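Local coordinates for Serpin48 (Tenebrio molitor, PDB 3OZQ), which inhibits the serine protease SPE with high specificity in the innate immunity of an insect, as a member of the serpin family, at residues A[187-192]-A[370-375]; A[191-196]-A[239-244]. All coordinates share one frame; numbering follows the deposited sequence.

How the contacts relate
Both contacts start from the beta hairpin of strands 185-190 and 196-205 of this serpin, share Lys191 and Ser192, and have centres about 8 Å apart. Contact 1 is partly buried: it sets the end of strand 185-190 and the loop residue Lys191 against the C-terminal end of the chain after strand 365-372, with a buried aromatic ring and a partly exposed lysine chain. Contact 2 lies at the surface, where the tip of the same hairpin meets the turn before helix 243-248. Apolar packing without a hydrogen bond carries the first, a single hydrogen bond from a backbone N-H to a carboxylate oxygen the second. His190 CB meets Ile240 CG2 at 3.7 Å, linking the two.

Contact 1: residues A[187-192]-A[370-375]; sequences SDFHKS and GRVTTL
The Phe189 ring carries Leu375 CD2 over one face, 3.7 Å from the ring centroid and 19° off its normal, a CH-pi contact, while Thr373 O lies at the ring edge near its plane. Val372 CG1 approaches Phe189 CZ obliquely at 4.2 Å. In this serpin fold the contact joins the end of strand 185-190 to the C-terminal residues that follow strand 365-372. The Phe189 and Leu375 side chains cross at about a right angle; CG of Phe189 stands anti to the backbone N, beside the carbonyl carbon (chi1 -176°). Pro269 of strand 260-278 touches both side chains, and Asn33 hydrogen-bonds through OD1 to Thr373 N and through ND2 to Thr374 O. No hydrogen bond spans the segments, and Leu375 N is buried without a partner. Lys191 passes CB and CG by the same Thr373 O, then runs extended beyond CG past Thr374. An alanine here would keep CB but would probably leave Thr373 O, Thr374 OG1 and Leu375 O less covered, with a gap where the lysine chain had lain. Near the end of that chain, Lys191 CE lies 3.5 Å from Thr374 OG1 and 3.6 Å from Leu375 O.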
ATOM      1  N   SER A 187     -12.737 -24.447   6.339  1.00 47.89           N
ATOM      2  CA  SER A 187     -12.047 -24.887   7.558  1.00 49.16           C
ATOM      3  C   SER A 187     -12.109 -23.838   8.666  1.00 50.89           C
ATOM      4  O   SER A 187     -12.384 -22.664   8.408  1.00 48.31           O
ATOM      5  CB  SER A 187     -10.583 -25.224   7.268  1.00 43.08           C
ATOM      6  OG  SER A 187     -10.455 -26.125   6.185  1.00 46.15           O
ATOM      7  N   ASP A 188     -11.828 -24.264   9.897  1.00 44.91           N
ATOM      8  CA  ASP A 188     -11.857 -23.361  11.041  1.00 44.73           C
ATOM      9  C   ASP A 188     -10.944 -22.159  10.830  1.00 46.64           C
ATOM     10  O   ASP A 188      -9.820 -22.307  10.357  1.00 45.61           O
ATOM     11  CB  ASP A 188     -11.405 -24.078  12.319  1.00 47.71           C
ATOM     12  CG  ASP A 188     -12.343 -25.200  12.734  1.00 51.59           C
ATOM     13  OD1 ASP A 188     -13.561 -25.095  12.481  1.00 51.15           O
ATOM     14  OD2 ASP A 188     -11.853 -26.185  13.318  1.00 51.77           O
ATOM     15  N   PHE A 189     -11.434 -20.984  11.200  1.00 45.90           N
ATOM     16  CA  PHE A 189     -10.604 -19.802  11.350  1.00 43.05           C
ATOM     17  C   PHE A 189     -10.994 -19.202  12.687  1.00 44.16           C
ATOM     18  O   PHE A 189     -12.153 -18.862  12.912  1.00 48.68           O
ATOM     19  CB  PHE A 189     -10.839 -18.791  10.210  1.00 45.13           C
ATOM     20  CG  PHE A 189      -9.932 -17.578  10.269  1.00 40.66           C
ATOM     21  CD1 PHE A 189     -10.293 -16.460  10.990  1.00 44.51           C
ATOM     22  CD2 PHE A 189      -8.707 -17.573   9.617  1.00 40.81           C
ATOM     23  CE1 PHE A 189      -9.454 -15.350  11.052  1.00 46.83           C
ATOM     24  CE2 PHE A 189      -7.865 -16.470   9.678  1.00 37.61           C
ATOM     25  CZ  PHE A 189      -8.235 -15.359  10.397  1.00 37.39           C
ATOM     26  N   HIS A 190     -10.034 -19.093  13.590  1.00 45.28           N
ATOM     27  CA  HIS A 190     -10.314 -18.555  14.911  1.00 49.71           C
ATOM     28  C   HIS A 190     -10.059 -17.062  14.964  1.00 50.96           C
ATOM     29  O   HIS A 190      -8.912 -16.640  14.971  1.00 46.26           O
ATOM     30  CB  HIS A 190      -9.432 -19.240  15.952  1.00 50.12           C
ATOM     31  CG  HIS A 190      -9.523 -20.730  15.928  1.00 51.90           C
ATOM     32  ND1 HIS A 190     -10.651 -21.411  16.336  1.00 54.21           N
ATOM     33  CD2 HIS A 190      -8.629 -21.673  15.547  1.00 49.64           C
ATOM     34  CE1 HIS A 190     -10.448 -22.710  16.204  1.00 52.42           C
ATOM     35  NE2 HIS A 190      -9.227 -22.896  15.731  1.00 55.39           N
ATOM     36  N   LYS A 191     -11.128 -16.274  15.023  1.00 51.83           N
ATOM     37  CA  LYS A 191     -11.012 -14.830  15.179  1.00 55.18           C
ATOM     38  C   LYS A 191     -10.500 -14.509  16.578  1.00 59.93           C
ATOM     39  O   LYS A 191      -9.959 -13.427  16.833  1.00 52.60           O
ATOM     40  CB  LYS A 191     -12.367 -14.159  14.952  1.00 59.77           C
ATOM     41  CG  LYS A 191     -13.003 -14.494  13.611  1.00 56.84           C
ATOM     42  CD  LYS A 191     -14.370 -13.843  13.467  1.00 56.41           C
ATOM     43  CE  LYS A 191     -15.082 -14.325  12.209  1.00 61.40           C
ATOM     44  NZ  LYS A 191     -16.507 -13.850  12.129  1.00 64.45           N
ATOM     45  N   SER A 192     -10.694 -15.469  17.480  1.00 58.16           N
ATOM     46  CA  SER A 192     -10.200 -15.410  18.849  1.00 57.11           C
ATOM     47  C   SER A 192     -10.484 -16.765  19.457  1.00 64.06           C
ATOM     48  O   SER A 192     -11.091 -17.623  18.806  1.00 66.53           O
ATOM     49  CB  SER A 192     -10.891 -14.306  19.656  1.00 62.23           C
ATOM     50  OG  SER A 192     -12.293 -14.494  19.725  1.00 60.60           O
ATOM     51  N   GLY A 370      -0.932  -5.072   5.551  1.00 29.60           N
ATOM     52  CA  GLY A 370      -2.280  -5.103   6.082  1.00 30.04           C
ATOM     53  C   GLY A 370      -2.476  -6.244   7.053  1.00 33.41           C
ATOM     54  O   GLY A 370      -1.528  -6.890   7.497  1.00 31.74           O
ATOM     55  N   ARG A 371      -3.733  -6.486   7.388  1.00 28.99           N
ATOM     56  CA  ARG A 371      -4.043  -7.500   8.355  1.00 34.61           C
ATOM     57  C   ARG A 371      -5.406  -8.083   8.049  1.00 32.99           C
ATOM     58  O   ARG A 371      -6.245  -7.456   7.379  1.00 26.64           O
ATOM     59  CB  ARG A 371      -4.018  -6.908   9.758  1.00 35.56           C
ATOM     60  CG  ARG A 371      -5.230  -6.113  10.080  1.00 35.80           C
ATOM     61  CD  ARG A 371      -5.141  -5.542  11.457  1.00 39.50           C
ATOM     62  NE  ARG A 371      -6.342  -4.789  11.769  1.00 43.71           N
ATOM     63  CZ  ARG A 371      -6.709  -4.460  12.998  1.00 50.89           C
ATOM     64  NH1 ARG A 371      -5.955  -4.823  14.027  1.00 52.12           N
ATOM     65  NH2 ARG A 371      -7.829  -3.775  13.197  1.00 49.67           N
ATOM     66  N   VAL A 372      -5.596  -9.312   8.518  1.00 31.61           N
ATOM     67  CA  VAL A 372      -6.874  -9.983   8.474  1.00 33.10           C
ATOM     68  C   VAL A 372      -7.178 -10.413   9.906  1.00 36.95           C
ATOM     69  O   VAL A 372      -6.375 -11.117  10.525  1.00 37.36           O
ATOM     70  CB  VAL A 372      -6.791 -11.261   7.631  1.00 36.28           C
ATOM     71  CG1 VAL A 372      -8.094 -12.069   7.775  1.00 34.77           C
ATOM     72  CG2 VAL A 372      -6.485 -10.929   6.176  1.00 32.84           C
ATOM     73  N   THR A 373      -8.308  -9.961  10.438  1.00 40.41           N
ATOM     74  CA  THR A 373      -8.745 -10.358  11.769  1.00 41.18           C
ATOM     75  C   THR A 373     -10.087 -11.061  11.657  1.00 43.42           C
ATOM     76  O   THR A 373     -10.584 -11.620  12.637  1.00 43.15           O
ATOM     77  CB  THR A 373      -8.955  -9.150  12.698  1.00 37.52           C
ATOM     78  OG1 THR A 373     -10.116  -8.428  12.269  1.00 42.54           O
ATOM     79  CG2 THR A 373      -7.735  -8.231  12.686  1.00 41.31           C
ATOM     80  N   THR A 374     -10.673 -11.025  10.465  1.00 40.34           N
ATOM     81  CA  THR A 374     -12.008 -11.571  10.263  1.00 44.36           C
ATOM     82  C   THR A 374     -12.199 -12.075   8.834  1.00 46.27           C
ATOM     83  O   THR A 374     -11.719 -11.463   7.881  1.00 38.19           O
ATOM     84  CB  THR A 374     -13.090 -10.514  10.589  1.00 45.72           C
ATOM     85  OG1 THR A 374     -14.301 -11.168  10.973  1.00 52.37           O
ATOM     86  CG2 THR A 374     -13.368  -9.633   9.378  1.00 43.76           C
ATOM     87  N   LEU A 375     -12.902 -13.198   8.700  1.00 44.84           N
ATOM     88  CA  LEU A 375     -13.171 -13.825   7.411  1.00 39.35           C
ATOM     89  C   LEU A 375     -14.584 -14.358   7.478  1.00 49.66           C
ATOM     90  O   LEU A 375     -15.127 -14.509   8.567  1.00 50.84           O
ATOM     91  CB  LEU A 375     -12.214 -14.994   7.171  1.00 42.88           C
ATOM     92  CG  LEU A 375     -11.001 -14.826   6.247  1.00 45.89           C
ATOM     93  CD1 LEU A 375     -10.663 -13.359   6.020  1.00 44.68           C
ATOM     94  CD2 LEU A 375      -9.793 -15.621   6.769  1.00 47.09           C
TER

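Contact 2: residues A[191-196]-A[239-244]; sequences KSAKEV and QIEGLV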
ATOM      1  N   LYS A 191     -11.128 -16.274  15.023  1.00 51.83           N
ATOM      2  CA  LYS A 191     -11.012 -14.830  15.179  1.00 55.18           C
ATOM      3  C   LYS A 191     -10.500 -14.509  16.578  1.00 59.93           C
ATOM      4  O   LYS A 191      -9.959 -13.427  16.833  1.00 52.60           O
ATOM      5  CB  LYS A 191     -12.367 -14.159  14.952  1.00 59.77           C
ATOM      6  CG  LYS A 191     -13.003 -14.494  13.611  1.00 56.84           C
ATOM      7  CD  LYS A 191     -14.370 -13.843  13.467  1.00 56.41           C
ATOM      8  CE  LYS A 191     -15.082 -14.325  12.209  1.00 61.40           C
ATOM      9  NZ  LYS A 191     -16.507 -13.850  12.129  1.00 64.45           N
ATOM     10  N   SER A 192     -10.694 -15.469  17.480  1.00 58.16           N
ATOM     11  CA  SER A 192     -10.200 -15.410  18.849  1.00 57.11           C
ATOM     12  C   SER A 192     -10.484 -16.765  19.457  1.00 64.06           C
ATOM     13  O   SER A 192     -11.091 -17.623  18.806  1.00 66.53           O
ATOM     14  CB  SER A 192     -10.891 -14.306  19.656  1.00 62.23           C
ATOM     15  OG  SER A 192     -12.293 -14.494  19.725  1.00 60.60           O
ATOM     16  N   ALA A 193     -10.041 -16.976  20.691  1.00 71.52           N
ATOM     17  CA  ALA A 193     -10.270 -18.256  21.354  1.00 68.92           C
ATOM     18  C   ALA A 193     -11.743 -18.649  21.276  1.00 66.39           C
ATOM     19  O   ALA A 193     -12.083 -19.693  20.726  1.00 69.42           O
ATOM     20  CB  ALA A 193      -9.806 -18.198  22.795  1.00 71.07           C
ATOM     21  N   LYS A 194     -12.615 -17.787  21.790  1.00 64.41           N
ATOM     22  CA  LYS A 194     -14.027 -18.128  21.963  1.00 69.35           C
ATOM     23  C   LYS A 194     -14.864 -18.231  20.678  1.00 67.94           C
ATOM     24  O   LYS A 194     -15.903 -18.887  20.675  1.00 66.85           O
ATOM     25  CB  LYS A 194     -14.704 -17.166  22.950  1.00 74.49           C
ATOM     26  CG  LYS A 194     -16.082 -17.638  23.419  1.00 78.03           C
ATOM     27  CD  LYS A 194     -16.859 -16.538  24.141  1.00 74.85           C
ATOM     28  CE  LYS A 194     -18.265 -17.015  24.522  1.00 67.21           C
ATOM     29  NZ  LYS A 194     -19.145 -15.900  25.002  1.00 58.60           N
ATOM     30  N   GLU A 195     -14.438 -17.595  19.590  1.00 69.64           N
ATOM     31  CA  GLU A 195     -15.238 -17.658  18.364  1.00 65.46           C
ATOM     32  C   GLU A 195     -14.506 -18.209  17.136  1.00 66.95           C
ATOM     33  O   GLU A 195     -13.374 -17.807  16.833  1.00 64.22           O
ATOM     34  CB  GLU A 195     -15.885 -16.307  18.047  1.00 65.58           C
ATOM     35  CG  GLU A 195     -14.909 -15.171  17.850  1.00 69.89           C
ATOM     36  CD  GLU A 195     -15.517 -14.006  17.081  1.00 73.75           C
ATOM     37  OE1 GLU A 195     -16.669 -14.134  16.601  1.00 74.55           O
ATOM     38  OE2 GLU A 195     -14.836 -12.965  16.953  1.00 75.68           O
ATOM     39  N   VAL A 196     -15.186 -19.114  16.431  1.00 61.39           N
ATOM     40  CA  VAL A 196     -14.645 -19.803  15.257  1.00 57.06           C
ATOM     41  C   VAL A 196     -15.570 -19.658  14.049  1.00 63.27           C
ATOM     42  O   VAL A 196     -16.791 -19.530  14.199  1.00 59.54           O
ATOM     43  CB  VAL A 196     -14.504 -21.314  15.523  1.00 57.22           C
ATOM     44  CG1 VAL A 196     -13.916 -22.027  14.307  1.00 49.98           C
ATOM     45  CG2 VAL A 196     -13.671 -21.562  16.765  1.00 61.18           C
ATOM     46  N   GLN A 239       0.345 -17.777  19.247  1.00 48.01           N
ATOM     47  CA  GLN A 239      -0.914 -17.894  19.967  1.00 51.18           C
ATOM     48  C   GLN A 239      -2.104 -17.332  19.179  1.00 54.23           C
ATOM     49  O   GLN A 239      -1.975 -16.350  18.444  1.00 49.38           O
ATOM     50  CB  GLN A 239      -0.796 -17.235  21.343  1.00 56.69           C
ATOM     51  CG  GLN A 239       0.023 -18.063  22.332  1.00 64.08           C
ATOM     52  CD  GLN A 239      -0.472 -19.502  22.425  1.00 63.98           C
ATOM     53  OE1 GLN A 239      -1.681 -19.758  22.417  1.00 65.92           O
ATOM     54  NE2 GLN A 239       0.460 -20.447  22.487  1.00 64.98           N
ATOM     55  N   ILE A 240      -3.258 -17.969  19.337  1.00 52.55           N
ATOM     56  CA  ILE A 240      -4.464 -17.594  18.603  1.00 52.47           C
ATOM     57  C   ILE A 240      -4.749 -16.092  18.633  1.00 55.17           C
ATOM     58  O   ILE A 240      -5.094 -15.505  17.608  1.00 53.03           O
ATOM     59  CB  ILE A 240      -5.707 -18.351  19.132  1.00 52.54           C
ATOM     60  CG1 ILE A 240      -5.527 -19.866  18.987  1.00 53.64           C
ATOM     61  CG2 ILE A 240      -6.971 -17.897  18.404  1.00 52.51           C
ATOM     62  CD1 ILE A 240      -5.670 -20.373  17.565  1.00 52.95           C
ATOM     63  N   GLU A 241      -4.610 -15.477  19.805  1.00 57.63           N
ATOM     64  CA  GLU A 241      -5.009 -14.083  19.988  1.00 56.53           C
ATOM     65  C   GLU A 241      -3.811 -13.147  20.066  1.00 56.85           C
ATOM     66  O   GLU A 241      -3.905 -12.072  20.658  1.00 59.29           O
ATOM     67  CB  GLU A 241      -5.853 -13.923  21.261  1.00 59.71           C
ATOM     68  CG  GLU A 241      -7.154 -14.718  21.290  1.00 65.31           C
ATOM     69  CD  GLU A 241      -7.930 -14.515  22.589  1.00 76.02           C
ATOM     70  OE1 GLU A 241      -7.294 -14.149  23.607  1.00 79.80           O
ATOM     71  OE2 GLU A 241      -9.169 -14.714  22.594  1.00 67.30           O
ATOM     72  N   GLY A 242      -2.694 -13.547  19.464  1.00 56.35           N
ATOM     73  CA  GLY A 242      -1.449 -12.811  19.603  1.00 53.47           C
ATOM     74  C   GLY A 242      -1.216 -11.601  18.706  1.00 53.98           C
ATOM     75  O   GLY A 242      -0.125 -11.035  18.714  1.00 55.79           O
ATOM     76  N   LEU A 243      -2.224 -11.188  17.940  1.00 55.45           N
ATOM     77  CA  LEU A 243      -2.039 -10.097  16.973  1.00 50.18           C
ATOM     78  C   LEU A 243      -1.711  -8.741  17.605  1.00 53.44           C
ATOM     79  O   LEU A 243      -0.733  -8.090  17.221  1.00 48.54           O
ATOM     80  CB  LEU A 243      -3.264  -9.958  16.072  1.00 49.78           C
ATOM     81  CG  LEU A 243      -3.240  -8.809  15.064  1.00 45.89           C
ATOM     82  CD1 LEU A 243      -2.012  -8.873  14.164  1.00 41.08           C
ATOM     83  CD2 LEU A 243      -4.507  -8.821  14.226  1.00 47.02           C
ATOM     84  N   VAL A 244      -2.535  -8.311  18.557  1.00 52.26           N
ATOM     85  CA  VAL A 244      -2.299  -7.050  19.253  1.00 57.37           C
ATOM     86  C   VAL A 244      -0.860  -6.976  19.748  1.00 56.18           C
ATOM     87  O   VAL A 244      -0.199  -5.941  19.625  1.00 59.55           O
ATOM     88  CB  VAL A 244      -3.260  -6.870  20.438  1.00 57.84           C
ATOM     89  CG1 VAL A 244      -4.592  -6.314  19.961  1.00 61.88           C
ATOM     90  CG2 VAL A 244      -3.449  -8.194  21.162  1.00 63.56           C
TER
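Glu241 reaches across to the backbone of Ala193, joining the tip of a beta hairpin, between strands 185-190 and 196-205 of the serpin fold, to a type I beta turn from Gln239 to Gly242. Gly242 is the N-cap of the helix that follows. The Glu241 side chain leaves with CG anti to the carbonyl carbon and beside the backbone N (chi1 -61°), then stays extended, with CD anti to CA. Its CG passes 3.7 Å from Ala193 N before the carboxylate arrives at the same group. Glu241 OE2 also lies 3.4 Å from Ser192 CB and 3.5 Å from Ala193 CB, so the Ser192 methylene and the Ala193 methyl both touch the bonded oxygen. Ile240 adds a methyl contact: its CG2, anti to the backbone N, lies against the Ser192-Ala193 peptide, 3.8 Å from Ser192 C. His190 and His354 also touch the Ile240 side chain. Within the hairpin tip, the Glu195 N to Ser192 O bond is weak, whereas Gly242 N to Gln239 O closes the opposing turn. The one bond across the contact runs from Ala193 N to Glu241 OE2, 3.1 Å long with an angle of 159° at the hydrogen, meeting the anti side of OE2 from 30° out of the carboxylate plane.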